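Hypothetical protein PA3352 (Pseudomonas aeruginosa, PDB 2FUP) probably acts as an FlgN-type export chaperone in flagellar assembly. Local coordinates at residues A[43-46]-A[47-51]; A[88-91]-A[92-96]. All coordinates share one frame; numbering follows the deposited sequence.

Interaction 1 (A[43-46]-A[47-51]); sequences QLLG and AKQPL
K48 runs its CB and CG past the carbonyl oxygen of L44, one turn earlier in helix 39-68. K48 CG lies 3.2 Å from L44 O, and CE comes alongside L45, 4.2 Å from L45 CD1. A bend at chi3 (-68°) turns the end of this chain back along the helix toward the preceding turn. The ammonium group itself is held from outside this turn, by a salt bridge to E29 and a hydrogen bond to the carbonyl oxygen of N119. L45 has its CG anti to the backbone N (chi1 -180°), and its side chain lies across that of Q49. Both L45 and Q49 also touch S122 of helix 121-130. L44 and A47 face helix 7-34, where they contact E28 and L25.

P50 brings no N-H, and its ring carbon CD sits 3.2 Å from G46 O, where a helical donor would stand. The regular bonds stop just before it. A47 N binds Q43 O at 2.9 Å and K48 N binds L44 O at 3.0 Å. Next, L45 O receives two weak bonds, from Q49 N and from K48 N, each at 3.2 Å. The helix kinks here but continues, and L51 again packs on helix 7-34. This is a proline kink within helix 39-68, which runs antiparallel to helix 7-34 in this all-helical bundle.

Interaction 2 (A[88-91]-A[92-96]); sequences GAEL and LARGD
E90 and R94 run alongside each other in the same direction on the outer surface of helix 88-114, as an i to i+4 salt bridge in the first turns of this bundle helix. R94 NH1 donates to E90 OE1 at 3.1 Å. The bond is moderately bent, with an N-H...O angle of 151°. E90 OE1 sits at the edge of the guanidinium, close to its plane. At the carboxylate, the donor arrives on the syn side, tilted about 30° out of its plane, and the two flat groups are turned 37° against each other. E90 is bent at chi2, which brings its acid end forward to R94. R94 is bent at both chi2 and chi3. Its CG rests 3.1 Å from E90 O, and one guanidinium face has A93 CB 3.6 Å above it, near the rim. NH2 makes a second salt bridge, to E97, so acids one turn before and about one turn after R94 help fix the rotation of the guanidinium. The chain of R94 also touches F12 and I16 of helix 7-34.

The leucines cover other neighbours. L91 packs on L8 and L9 of helix 7-34 and on Y81, while L92 meets L78 and A79 of helix 75-82. The backbone here is regular helix. L92 N binds G88 O at 3.0 Å, A93 N binds A89 O at 3.0 Å and R94 N binds E90 O at 2.9 Å. The next bond runs from G95 N to L91 O, at 2.8 Å.

Interactions 1 and 2 are separate local contacts, each within one helix of the same bundle. Their centres are about 28 Å apart, on opposite sides of the chain's centre, and their nearest atoms are about 15 Å apart. Helix 7-34 relates them: residues 43-51 pack on its H18, L25 and E28, whereas residues 88-96 pack on its L8, L9, F12 and I16. The backbones differ too, since the first is kinked by a proline and the second is regular. Next to interaction 2, G95 O hydrogen-bonds a 2-methyl-2,4-pentanediol molecule, probably from the crystallisation liquor.

Interaction 1 (A[43-46]-A[47-51])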
ATOM      1  N   GLN A  43     -19.970  -6.238   0.763  1.00 17.23           N
ATOM      2  CA  GLN A  43     -19.137  -6.879   1.771  1.00 17.12           C
ATOM      3  C   GLN A  43     -17.650  -6.742   1.464  1.00 18.11           C
ATOM      4  O   GLN A  43     -16.806  -6.580   2.340  1.00 18.32           O
ATOM      5  CB  GLN A  43     -19.545  -8.354   1.936  1.00 20.28           C
ATOM      6  CG  GLN A  43     -20.948  -8.556   2.399  1.00 25.66           C
ATOM      7  CD  GLN A  43     -21.409  -7.593   3.474  1.00 33.22           C
ATOM      8  OE1 GLN A  43     -20.730  -7.399   4.491  1.00 30.84           O
ATOM      9  NE2 GLN A  43     -22.549  -6.955   3.247  1.00 37.38           N
ATOM     10  N   LEU A  44     -17.316  -6.817   0.174  1.00 16.36           N
ATOM     11  CA  LEU A  44     -15.940  -6.606  -0.257  1.00 15.25           C
ATOM     12  C   LEU A  44     -15.486  -5.170  -0.020  1.00 18.90           C
ATOM     13  O   LEU A  44     -14.346  -4.931   0.391  1.00 20.29           O
ATOM     14  CB  LEU A  44     -15.763  -6.988  -1.740  1.00 15.59           C
ATOM     15  CG  LEU A  44     -15.929  -8.511  -1.985  1.00 14.19           C
ATOM     16  CD1 LEU A  44     -15.944  -8.788  -3.436  1.00 16.20           C
ATOM     17  CD2 LEU A  44     -14.840  -9.277  -1.310  1.00 17.10           C
ATOM     18  N   LEU A  45     -16.385  -4.236  -0.265  1.00 19.20           N
ATOM     19  CA  LEU A  45     -16.081  -2.801   0.128  1.00 21.32           C
ATOM     20  C   LEU A  45     -15.776  -2.713   1.625  1.00 23.12           C
ATOM     21  O   LEU A  45     -14.867  -2.005   2.033  1.00 23.21           O
ATOM     22  CB  LEU A  45     -17.227  -1.857  -0.235  1.00 23.03           C
ATOM     23  CG  LEU A  45     -17.013  -0.373   0.119  1.00 26.58           C
ATOM     24  CD1 LEU A  45     -15.754   0.172  -0.592  1.00 34.80           C
ATOM     25  CD2 LEU A  45     -18.237   0.464  -0.235  1.00 28.22           C
ATOM     26  N   GLY A  46     -16.555  -3.406   2.445  1.00 21.52           N
ATOM     27  CA  GLY A  46     -16.381  -3.372   3.907  1.00 22.18           C
ATOM     28  C   GLY A  46     -15.058  -4.007   4.283  1.00 25.33           C
ATOM     29  O   GLY A  46     -14.402  -3.574   5.202  1.00 27.42           O
ATOM     30  N   ALA A  47     -14.654  -5.030   3.558  1.00 24.16           N
ATOM     31  CA  ALA A  47     -13.386  -5.666   3.823  1.00 23.81           C
ATOM     32  C   ALA A  47     -12.193  -4.785   3.433  1.00 27.27           C
ATOM     33  O   ALA A  47     -11.107  -4.880   4.038  1.00 29.18           O
ATOM     34  CB  ALA A  47     -13.318  -7.017   3.087  1.00 26.39           C
ATOM     35  N   LYS A  48     -12.351  -3.974   2.379  1.00 24.50           N
ATOM     36  CA  LYS A  48     -11.263  -3.099   1.879  1.00 25.45           C
ATOM     37  C   LYS A  48     -11.040  -1.925   2.809  1.00 33.34           C
ATOM     38  O   LYS A  48      -9.918  -1.409   2.811  1.00 31.98           O
ATOM     39  CB  LYS A  48     -11.572  -2.565   0.487  1.00 24.87           C
ATOM     40  CG  LYS A  48     -11.552  -3.584  -0.562  1.00 25.24           C
ATOM     41  CD  LYS A  48     -11.560  -2.995  -1.965  1.00 23.45           C
ATOM     42  CE  LYS A  48     -12.839  -2.313  -2.304  1.00 32.97           C
ATOM     43  NZ  LYS A  48     -12.733  -1.800  -3.725  1.00 32.54           N
ATOM     44  N   GLN A  49     -12.090  -1.514   3.558  1.00 32.47           N
ATOM     45  CA  GLN A  49     -12.021  -0.298   4.415  1.00 35.11           C
ATOM     46  C   GLN A  49     -10.879  -0.324   5.421  1.00 32.15           C
ATOM     47  O   GLN A  49     -10.019   0.563   5.396  1.00 35.20           O
ATOM     48  CB  GLN A  49     -13.358  -0.025   5.145  1.00 38.11           C
ATOM     49  CG  GLN A  49     -14.553   0.306   4.266  1.00 46.10           C
ATOM     50  CD  GLN A  49     -14.194   1.156   3.089  1.00 53.97           C
ATOM     51  OE1 GLN A  49     -14.263   0.719   1.940  1.00 61.12           O
ATOM     52  NE2 GLN A  49     -13.772   2.377   3.364  1.00 63.94           N
ATOM     53  N   PRO A  50     -10.842  -1.319   6.301  1.00 31.52           N
ATOM     54  CA  PRO A  50      -9.730  -1.267   7.264  1.00 32.74           C
ATOM     55  C   PRO A  50      -8.347  -1.301   6.608  1.00 33.86           C
ATOM     56  O   PRO A  50      -7.382  -0.803   7.183  1.00 32.38           O
ATOM     57  CB  PRO A  50      -9.938  -2.497   8.126  1.00 33.02           C
ATOM     58  CG  PRO A  50     -10.937  -3.373   7.333  1.00 29.28           C
ATOM     59  CD  PRO A  50     -11.757  -2.445   6.554  1.00 29.62           C
ATOM     60  N   LEU A  51      -8.233  -1.892   5.427  1.00 29.12           N
ATOM     61  CA  LEU A  51      -6.931  -1.987   4.786  1.00 25.86           C
ATOM     62  C   LEU A  51      -6.497  -0.639   4.262  1.00 27.85           C
ATOM     63  O   LEU A  51      -5.326  -0.275   4.303  1.00 25.06           O
ATOM     64  CB  LEU A  51      -6.947  -3.014   3.604  1.00 21.87           C
ATOM     65  CG  LEU A  51      -7.134  -4.428   4.090  1.00 23.10           C
ATOM     66  CD1 LEU A  51      -7.320  -5.323   2.863  1.00 23.18           C
ATOM     67  CD2 LEU A  51      -5.995  -4.900   4.951  1.00 27.20           C
TER

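Interaction 2 (A[88-91]-A[92-96])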
ATOM      1  N   GLY A  88      19.255  -1.944   5.882  1.00 17.99           N
ATOM      2  CA  GLY A  88      19.047  -1.045   4.746  1.00 17.26           C
ATOM      3  C   GLY A  88      18.656  -1.757   3.454  1.00 18.34           C
ATOM      4  O   GLY A  88      17.785  -1.266   2.705  1.00 18.16           O
ATOM      5  N   ALA A  89      19.320  -2.868   3.180  1.00 19.59           N
ATOM      6  CA  ALA A  89      18.995  -3.564   1.925  1.00 17.95           C
ATOM      7  C   ALA A  89      17.566  -4.091   1.975  1.00 19.94           C
ATOM      8  O   ALA A  89      16.824  -4.049   0.975  1.00 20.53           O
ATOM      9  CB  ALA A  89      19.966  -4.691   1.669  1.00 20.53           C
ATOM     10  N   GLU A  90      17.136  -4.567   3.151  1.00 18.78           N
ATOM     11  CA  GLU A  90      15.784  -5.007   3.297  1.00 18.66           C
ATOM     12  C   GLU A  90      14.836  -3.833   3.174  1.00 18.66           C
ATOM     13  O   GLU A  90      13.745  -4.000   2.591  1.00 20.33           O
ATOM     14  CB  GLU A  90      15.555  -5.652   4.680  1.00 21.71           C
ATOM     15  CG  GLU A  90      15.908  -7.050   4.720  1.00 32.01           C
ATOM     16  CD  GLU A  90      14.935  -7.852   3.928  1.00 36.49           C
ATOM     17  OE1 GLU A  90      13.703  -7.610   3.956  1.00 44.34           O
ATOM     18  OE2 GLU A  90      15.413  -8.696   3.259  1.00 34.16           O
ATOM     19  N   LEU A  91      15.120  -2.663   3.784  1.00 18.01           N
ATOM     20  CA  LEU A  91      14.267  -1.493   3.583  1.00 17.68           C
ATOM     21  C   LEU A  91      14.008  -1.216   2.101  1.00 17.32           C
ATOM     22  O   LEU A  91      12.879  -0.942   1.684  1.00 19.00           O
ATOM     23  CB  LEU A  91      14.825  -0.233   4.269  1.00 18.13           C
ATOM     24  CG  LEU A  91      14.852  -0.141   5.789  1.00 18.20           C
ATOM     25  CD1 LEU A  91      15.618   1.005   6.292  1.00 18.41           C
ATOM     26  CD2 LEU A  91      13.425  -0.070   6.290  1.00 19.69           C
ATOM     27  N   LEU A  92      15.104  -1.162   1.362  1.00 18.11           N
ATOM     28  CA  LEU A  92      15.005  -0.833  -0.073  1.00 18.19           C
ATOM     29  C   LEU A  92      14.190  -1.914  -0.824  1.00 18.94           C
ATOM     30  O   LEU A  92      13.314  -1.572  -1.638  1.00 20.18           O
ATOM     31  CB  LEU A  92      16.389  -0.591  -0.698  1.00 17.21           C
ATOM     32  CG  LEU A  92      16.955   0.768  -0.319  1.00 18.05           C
ATOM     33  CD1 LEU A  92      18.410   0.643  -0.737  1.00 24.52           C
ATOM     34  CD2 LEU A  92      16.269   1.907  -0.994  1.00 19.32           C
ATOM     35  N   ALA A  93      14.457  -3.191  -0.590  1.00 18.59           N
ATOM     36  CA  ALA A  93      13.778  -4.269  -1.251  1.00 18.15           C
ATOM     37  C   ALA A  93      12.274  -4.203  -0.938  1.00 17.68           C
ATOM     38  O   ALA A  93      11.396  -4.391  -1.802  1.00 18.60           O
ATOM     39  CB  ALA A  93      14.328  -5.578  -0.801  1.00 18.93           C
ATOM     40  N   ARG A  94      11.941  -4.005   0.344  1.00 17.43           N
ATOM     41  CA  ARG A  94      10.521  -3.924   0.730  1.00 18.35           C
ATOM     42  C   ARG A  94       9.857  -2.664   0.169  1.00 17.49           C
ATOM     43  O   ARG A  94       8.713  -2.718  -0.247  1.00 19.75           O
ATOM     44  CB  ARG A  94      10.380  -4.024   2.271  1.00 20.78           C
ATOM     45  CG  ARG A  94      10.918  -5.296   2.853  1.00 21.39           C
ATOM     46  CD  ARG A  94      10.148  -6.575   2.527  1.00 24.34           C
ATOM     47  NE  ARG A  94      10.278  -7.013   1.177  1.00 25.72           N
ATOM     48  CZ  ARG A  94      11.248  -7.752   0.628  1.00 37.47           C
ATOM     49  NH1 ARG A  94      12.333  -8.115   1.268  1.00 34.02           N
ATOM     50  NH2 ARG A  94      11.134  -8.068  -0.643  1.00 34.00           N
ATOM     51  N   GLY A  95      10.546  -1.528   0.189  1.00 17.64           N
ATOM     52  CA  GLY A  95       9.975  -0.340  -0.388  1.00 17.96           C
ATOM     53  C   GLY A  95       9.638  -0.577  -1.845  1.00 17.29           C
ATOM     54  O   GLY A  95       8.617  -0.134  -2.357  1.00 18.60           O
ATOM     55  N   ASP A  96      10.526  -1.239  -2.604  1.00 16.82           N
ATOM     56  CA  ASP A  96      10.304  -1.454  -4.031  1.00 17.11           C
ATOM     57  C   ASP A  96       9.152  -2.452  -4.272  1.00 18.58           C
ATOM     58  O   ASP A  96       8.391  -2.317  -5.214  1.00 21.07           O
ATOM     59  CB  ASP A  96      11.587  -1.996  -4.690  1.00 17.77           C
ATOM     60  CG  ASP A  96      12.722  -1.003  -4.698  1.00 20.07           C
ATOM     61  OD1 ASP A  96      12.458   0.244  -4.636  1.00 19.79           O
ATOM     62  OD2 ASP A  96      13.900  -1.438  -4.832  1.00 18.93           O
TER